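Local coordinates for protein putative fumarylpyruvate hydrolase (Burkholderia cenocepacia, PDB 4MAQ) that is probably an enzyme of the fumarylacetoacetate hydrolase (FAH) family, with a mixed beta fold and two chains in its assembly, at residues G99-V111 / P185-V197. Residues are numbered along the deposited sequence; the frame is centred on the assembly and turned at random.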
ATOM      1  N   GLY B  99       1.692   0.132  18.294  1.00 10.38           N
ATOM      2  CA  GLY B  99       2.858   0.696  18.955  1.00 11.74           C
ATOM      3  C   GLY B  99       3.816   1.387  18.039  1.00 11.19           C
ATOM      4  O   GLY B  99       3.934   1.020  16.885  1.00 12.02           O
ATOM      5  N   ARG B 100       4.509   2.386  18.559  1.00 13.32           N
ATOM      6  CA  ARG B 100       5.649   2.950  17.844  1.00 13.16           C
ATOM      7  C   ARG B 100       6.911   2.790  18.686  1.00 12.87           C
ATOM      8  O   ARG B 100       6.839   2.718  19.927  1.00 15.33           O
ATOM      9  CB  ARG B 100       5.425   4.403  17.398  1.00 20.91           C
ATOM     10  CG  ARG B 100       5.377   5.418  18.501  1.00 23.25           C
ATOM     11  CD  ARG B 100       5.351   6.832  17.920  1.00 23.49           C
ATOM     12  NE  ARG B 100       4.230   7.071  16.998  1.00 22.77           N
ATOM     13  CZ  ARG B 100       2.965   7.279  17.363  1.00 28.19           C
ATOM     14  NH1 ARG B 100       2.605   7.237  18.657  1.00 30.92           N
ATOM     15  NH2 ARG B 100       2.055   7.521  16.426  1.00 31.77           N
ATOM     16  N   SER B 101       8.062   2.716  18.007  1.00 12.26           N
ATOM     17  CA  SER B 101       9.353   2.575  18.694  1.00 12.78           C
ATOM     18  C   SER B 101       9.304   1.451  19.743  1.00 12.77           C
ATOM     19  O   SER B 101       9.660   1.637  20.916  1.00 15.36           O
ATOM     20  CB  SER B 101       9.770   3.921  19.299  1.00 14.60           C
ATOM     21  OG  SER B 101      10.026   4.851  18.254  1.00 17.47           O
ATOM     22  N   ILE B 102       8.868   0.274  19.292  1.00 12.23           N
ATOM     23  CA  ILE B 102       8.700  -0.883  20.150  1.00 11.81           C
ATOM     24  C   ILE B 102      10.071  -1.512  20.402  1.00 13.21           C
ATOM     25  O   ILE B 102      10.821  -1.779  19.462  1.00 14.47           O
ATOM     26  CB  ILE B 102       7.756  -1.924  19.486  1.00 11.27           C
ATOM     27  CG1 ILE B 102       6.383  -1.305  19.208  1.00 12.36           C
ATOM     28  CG2 ILE B 102       7.626  -3.178  20.364  1.00 14.16           C
ATOM     29  CD1 ILE B 102       5.514  -2.151  18.302  1.00 13.00           C
ATOM     30  N   ASP B 103      10.405  -1.746  21.665  1.00 13.84           N
ATOM     31  CA  ASP B 103      11.661  -2.431  21.970  1.00 14.70           C
ATOM     32  C   ASP B 103      11.510  -3.911  21.601  1.00 13.10           C
ATOM     33  O   ASP B 103      10.445  -4.503  21.849  1.00 14.23           O
ATOM     34  CB  ASP B 103      11.990  -2.309  23.466  1.00 18.16           C
ATOM     35  CG  ASP B 103      13.379  -2.830  23.812  1.00 24.37           C
ATOM     36  OD1 ASP B 103      13.540  -4.047  24.037  1.00 29.18           O
ATOM     37  OD2 ASP B 103      14.319  -2.016  23.858  1.00 32.72           O
ATOM     38  N   PRO B 104      12.578  -4.522  21.019  1.00 13.56           N
ATOM     39  CA  PRO B 104      12.503  -5.951  20.713  1.00 14.20           C
ATOM     40  C   PRO B 104      12.058  -6.797  21.893  1.00 13.76           C
ATOM     41  O   PRO B 104      11.319  -7.766  21.693  1.00 13.97           O
ATOM     42  CB  PRO B 104      13.924  -6.289  20.258  1.00 16.11           C
ATOM     43  CG  PRO B 104      14.401  -5.014  19.638  1.00 16.58           C
ATOM     44  CD  PRO B 104      13.832  -3.921  20.508  1.00 15.35           C
ATOM     45  N   ALA B 105      12.474  -6.437  23.107  1.00 14.14           N
ATOM     46  CA  ALA B 105      12.077  -7.212  24.279  1.00 15.79           C
ATOM     47  C   ALA B 105      10.569  -7.216  24.525  1.00 13.38           C
ATOM     48  O   ALA B 105      10.055  -8.097  25.197  1.00 16.38           O
ATOM     49  CB  ALA B 105      12.822  -6.726  25.518  1.00 18.28           C
ATOM     50  N   ASP B 106       9.861  -6.230  23.974  1.00 14.02           N
ATOM     51  CA  ASP B 106       8.408  -6.079  24.144  1.00 14.41           C
ATOM     52  C   ASP B 106       7.628  -6.467  22.886  1.00 12.16           C
ATOM     53  O   ASP B 106       6.400  -6.477  22.893  1.00 13.12           O
ATOM     54  CB  ASP B 106       8.078  -4.615  24.465  1.00 17.04           C
ATOM     55  CG  ASP B 106       8.732  -4.139  25.748  1.00 20.58           C
ATOM     56  OD1 ASP B 106       8.817  -4.940  26.695  1.00 24.08           O
ATOM     57  OD2 ASP B 106       9.153  -2.958  25.814  1.00 22.76           O
ATOM     58  N   ALA B 107       8.342  -6.755  21.810  1.00 11.48           N
ATOM     59  CA  ALA B 107       7.693  -6.876  20.509  1.00 11.06           C
ATOM     60  C   ALA B 107       6.715  -8.046  20.381  1.00 11.13           C
ATOM     61  O   ALA B 107       5.621  -7.896  19.820  1.00 10.46           O
ATOM     62  CB  ALA B 107       8.732  -6.936  19.412  1.00 11.19           C
ATOM     63  N   LEU B 108       7.076  -9.200  20.941  1.00 11.11           N
ATOM     64  CA  LEU B 108       6.184 -10.349  20.832  1.00 11.24           C
ATOM     65  C   LEU B 108       4.850 -10.120  21.545  1.00 11.61           C
ATOM     66  O   LEU B 108       3.857 -10.715  21.162  1.00 11.45           O
ATOM     67  CB  LEU B 108       6.883 -11.644  21.277  1.00 12.68           C
ATOM     68  CG  LEU B 108       8.036 -12.084  20.359  1.00 11.87           C
ATOM     69  CD1 LEU B 108       8.687 -13.338  20.926  1.00 13.45           C
ATOM     70  CD2 LEU B 108       7.587 -12.315  18.921  1.00 11.58           C
ATOM     71  N   SER B 109       4.810  -9.232  22.540  1.00 10.20           N
ATOM     72  CA  SER B 109       3.535  -8.907  23.186  1.00 11.03           C
ATOM     73  C   SER B 109       2.561  -8.186  22.272  1.00 11.28           C
ATOM     74  O   SER B 109       1.379  -8.087  22.593  1.00 13.24           O
ATOM     75  CB  SER B 109       3.719  -8.094  24.458  1.00 12.85           C
ATOM     76  OG  SER B 109       3.964  -6.731  24.166  1.00 14.85           O
ATOM     77  N   HIS B 110       3.070  -7.666  21.152  1.00 10.24           N
ATOM     78  CA  HIS B 110       2.227  -7.033  20.139  1.00 10.35           C
ATOM     79  C   HIS B 110       1.680  -8.017  19.130  1.00  9.69           C
ATOM     80  O   HIS B 110       0.906  -7.607  18.251  1.00 10.74           O
ATOM     81  CB  HIS B 110       3.013  -5.937  19.399  1.00 10.26           C
ATOM     82  CG  HIS B 110       3.349  -4.748  20.264  1.00 10.31           C
ATOM     83  ND1 HIS B 110       2.648  -3.558  20.199  1.00 11.23           N
ATOM     84  CD2 HIS B 110       4.289  -4.578  21.229  1.00 12.12           C
ATOM     85  CE1 HIS B 110       3.156  -2.704  21.072  1.00 12.47           C
ATOM     86  NE2 HIS B 110       4.157  -3.296  21.704  1.00 12.91           N
ATOM     87  N   VAL B 111       2.086  -9.285  19.211  1.00  9.13           N
ATOM     88  CA  VAL B 111       1.689 -10.266  18.186  1.00  9.80           C
ATOM     89  C   VAL B 111       0.394 -10.978  18.574  1.00  9.18           C
ATOM     90  O   VAL B 111       0.312 -11.564  19.655  1.00 10.99           O
ATOM     91  CB  VAL B 111       2.803 -11.308  17.963  1.00  9.11           C
ATOM     92  CG1 VAL B 111       2.352 -12.432  17.043  1.00  9.60           C
ATOM     93  CG2 VAL B 111       4.044 -10.614  17.413  1.00  9.69           C
ATOM     94  N   PRO B 185      15.450 -11.643  13.705  1.00 12.52           N
ATOM     95  CA  PRO B 185      14.294 -12.363  14.222  1.00 11.71           C
ATOM     96  C   PRO B 185      13.048 -11.496  14.286  1.00 10.08           C
ATOM     97  O   PRO B 185      13.109 -10.267  14.177  1.00 11.00           O
ATOM     98  CB  PRO B 185      14.703 -12.799  15.627  1.00 16.37           C
ATOM     99  CG  PRO B 185      15.962 -12.086  15.951  1.00 19.32           C
ATOM    100  CD  PRO B 185      16.531 -11.486  14.697  1.00 15.10           C
ATOM    101  N   VAL B 186      11.918 -12.155  14.504  1.00 10.20           N
ATOM    102  CA  VAL B 186      10.629 -11.479  14.486  1.00 11.38           C
ATOM    103  C   VAL B 186      10.566 -10.255  15.425  1.00  9.94           C
ATOM    104  O   VAL B 186      10.101  -9.205  14.996  1.00 11.34           O
ATOM    105  CB  VAL B 186       9.491 -12.495  14.760  1.00 11.37           C
ATOM    106  CG1 VAL B 186       8.168 -11.793  15.046  1.00 12.69           C
ATOM    107  CG2 VAL B 186       9.378 -13.458  13.584  1.00 13.53           C
ATOM    108  N   PRO B 187      11.069 -10.357  16.688  1.00 10.65           N
ATOM    109  CA  PRO B 187      10.968  -9.166  17.559  1.00 10.69           C
ATOM    110  C   PRO B 187      11.717  -7.952  16.987  1.00 11.24           C
ATOM    111  O   PRO B 187      11.253  -6.812  17.150  1.00 10.96           O
ATOM    112  CB  PRO B 187      11.630  -9.614  18.879  1.00 13.56           C
ATOM    113  CG  PRO B 187      11.539 -11.102  18.876  1.00 13.95           C
ATOM    114  CD  PRO B 187      11.581 -11.529  17.429  1.00 11.47           C
ATOM    115  N   ASP B 188      12.852  -8.187  16.328  1.00 11.67           N
ATOM    116  CA  ASP B 188      13.608  -7.082  15.725  1.00 11.41           C
ATOM    117  C   ASP B 188      12.942  -6.548  14.473  1.00 10.85           C
ATOM    118  O   ASP B 188      12.954  -5.360  14.239  1.00 10.93           O
ATOM    119  CB  ASP B 188      15.033  -7.486  15.398  1.00 11.68           C
ATOM    120  CG  ASP B 188      15.820  -7.801  16.626  1.00 15.51           C
ATOM    121  OD1 ASP B 188      16.059  -6.879  17.395  1.00 22.52           O
ATOM    122  OD2 ASP B 188      16.157  -8.962  16.814  1.00 21.49           O
ATOM    123  N   VAL B 189      12.340  -7.430  13.681  1.00 10.33           N
ATOM    124  CA  VAL B 189      11.596  -6.980  12.512  1.00  9.73           C
ATOM    125  C   VAL B 189      10.444  -6.057  12.943  1.00 10.68           C
ATOM    126  O   VAL B 189      10.253  -4.978  12.366  1.00 10.91           O
ATOM    127  CB  VAL B 189      11.095  -8.170  11.681  1.00 10.46           C
ATOM    128  CG1 VAL B 189      10.214  -7.672  10.551  1.00 11.86           C
ATOM    129  CG2 VAL B 189      12.298  -8.893  11.083  1.00 11.70           C
ATOM    130  N   ILE B 190       9.700  -6.480  13.968  1.00 10.61           N
ATOM    131  CA  ILE B 190       8.607  -5.674  14.507  1.00 10.14           C
ATOM    132  C   ILE B 190       9.133  -4.314  14.964  1.00 10.52           C
ATOM    133  O   ILE B 190       8.558  -3.278  14.652  1.00 11.49           O
ATOM    134  CB  ILE B 190       7.911  -6.394  15.671  1.00 10.45           C
ATOM    135  CG1 ILE B 190       7.119  -7.596  15.131  1.00 10.81           C
ATOM    136  CG2 ILE B 190       7.060  -5.437  16.495  1.00 11.94           C
ATOM    137  CD1 ILE B 190       6.669  -8.550  16.207  1.00 12.32           C
ATOM    138  N   ALA B 191      10.207  -4.316  15.747  1.00 10.50           N
ATOM    139  CA  ALA B 191      10.818  -3.071  16.218  1.00 10.88           C
ATOM    140  C   ALA B 191      11.174  -2.117  15.054  1.00 11.28           C
ATOM    141  O   ALA B 191      10.849  -0.924  15.100  1.00 12.11           O
ATOM    142  CB  ALA B 191      12.045  -3.381  17.077  1.00 11.86           C
ATOM    143  N   TYR B 192      11.811  -2.650  14.008  1.00 11.48           N
ATOM    144  CA  TYR B 192      12.204  -1.854  12.857  1.00 11.27           C
ATOM    145  C   TYR B 192      10.983  -1.231  12.154  1.00 11.23           C
ATOM    146  O   TYR B 192      10.989  -0.026  11.842  1.00 13.24           O
ATOM    147  CB  TYR B 192      12.984  -2.713  11.867  1.00 13.01           C
ATOM    148  CG  TYR B 192      14.478  -2.687  12.050  1.00 13.82           C
ATOM    149  CD1 TYR B 192      15.186  -1.535  11.745  1.00 17.79           C
ATOM    150  CD2 TYR B 192      15.180  -3.795  12.520  1.00 16.09           C
ATOM    151  CE1 TYR B 192      16.553  -1.470  11.891  1.00 18.80           C
ATOM    152  CE2 TYR B 192      16.564  -3.747  12.682  1.00 20.16           C
ATOM    153  CZ  TYR B 192      17.246  -2.574  12.365  1.00 22.91           C
ATOM    154  OH  TYR B 192      18.615  -2.454  12.490  1.00 26.25           O
ATOM    155  N   VAL B 193       9.922  -2.015  11.940  1.00  9.94           N
ATOM    156  CA  VAL B 193       8.751  -1.431  11.271  1.00  9.21           C
ATOM    157  C   VAL B 193       8.198  -0.298  12.141  1.00  9.05           C
ATOM    158  O   VAL B 193       7.862   0.781  11.634  1.00 10.32           O
ATOM    159  CB  VAL B 193       7.629  -2.458  10.985  1.00 10.09           C
ATOM    160  CG1 VAL B 193       6.363  -1.755  10.479  1.00 10.66           C
ATOM    161  CG2 VAL B 193       8.101  -3.501   9.972  1.00 11.54           C
ATOM    162  N   SER B 194       8.155  -0.523  13.455  1.00  9.80           N
ATOM    163  CA  SER B 194       7.580   0.458  14.388  1.00 10.12           C
ATOM    164  C   SER B 194       8.380   1.757  14.516  1.00  9.88           C
ATOM    165  O   SER B 194       7.900   2.702  15.130  1.00 11.22           O
ATOM    166  CB  SER B 194       7.426  -0.165  15.782  1.00 11.29           C
ATOM    167  OG  SER B 194       8.670  -0.192  16.476  1.00 11.19           O
ATOM    168  N   ARG B 195       9.595   1.800  13.965  1.00 10.25           N
ATOM    169  CA  ARG B 195      10.376   3.032  13.969  1.00 10.43           C
ATOM    170  C   ARG B 195      10.129   3.851  12.694  1.00 10.66           C
ATOM    171  O   ARG B 195      10.541   4.998  12.625  1.00 12.09           O
ATOM    172  CB  ARG B 195      11.874   2.742  14.187  1.00 13.07           C
ATOM    173  CG  ARG B 195      12.143   2.181  15.580  1.00 16.08           C
ATOM    174  CD  ARG B 195      13.620   2.127  15.925  1.00 19.25           C
ATOM    175  NE  ARG B 195      14.361   1.107  15.187  1.00 26.15           N
ATOM    176  CZ  ARG B 195      14.683  -0.096  15.672  1.00 32.20           C
ATOM    177  NH1 ARG B 195      14.319  -0.460  16.896  1.00 39.60           N
ATOM    178  NH2 ARG B 195      15.370  -0.947  14.922  1.00 34.76           N
ATOM    179  N   SER B 196       9.460   3.256  11.699  1.00  9.59           N
ATOM    180  CA  SER B 196       9.144   3.913  10.437  1.00 10.30           C
ATOM    181  C   SER B 196       7.717   4.460  10.400  1.00  9.06           C
ATOM    182  O   SER B 196       7.480   5.562   9.883  1.00  9.26           O
ATOM    183  CB  SER B 196       9.344   2.918   9.310  1.00 12.23           C
ATOM    184  OG  SER B 196       8.881   3.482   8.093  1.00 12.54           O
ATOM    185  N   VAL B 197       6.773   3.686  10.958  1.00  9.32           N
ATOM    186  CA  VAL B 197       5.366   4.065  11.031  1.00  9.92           C
ATOM    187  C   VAL B 197       4.865   3.596  12.390  1.00  9.92           C
ATOM    188  O   VAL B 197       5.524   2.810  13.043  1.00 11.14           O
ATOM    189  CB  VAL B 197       4.500   3.382   9.929  1.00 10.78           C
ATOM    190  CG1 VAL B 197       4.892   3.834   8.517  1.00 12.90           C
ATOM    191  CG2 VAL B 197       4.558   1.859  10.041  1.00 11.82           C
TER
HETATM  192  O   HOH W   1      12.165   0.259  18.237  1.00 23.69           O
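S194 grips the incoming loop twice. Its OG takes the N-H of I102 at 2.9 Å, and its carbonyl O receives S101 N almost straight on along the N-H (175°), with the donor sitting above the carbonyl plane. With OG turned between backbone N and carbonyl carbon (chi1 79°), the hydroxyl both faces the loop and donates back to A191 O, 2.7 Å from OG, so its rotation is fixed. I102 then lays CG1 and CD1 alongside S194 CB; CD1 also reaches I190 CG2 and, within its own segment, lies over the centre of one face of the H110 ring. In this FAH-family domain the loop and short helix after strand 85-95 pack along helix 186-196, which through V189 and I190 also touches I205 of strand 204-206. Further toward the start of that helix, A107 CB sits on I190 CG2 (3.7 Å) and beside P187. V111 CG2 meets I190 CD1 at 3.6 Å, the two branched chains crossing at about a right angle. L108 crosses P187 at a slant, its CG 3.9 Å from P187 CG, while CD2 touches V186 CG1. P104 CG touches both D188 OD1 (3.4 Å) and A191 CB. A water bridges the segments, donating to I102 O and accepting from R195 NH1, and the same guanidinium lays NH2 over the centre of the Y192 ring.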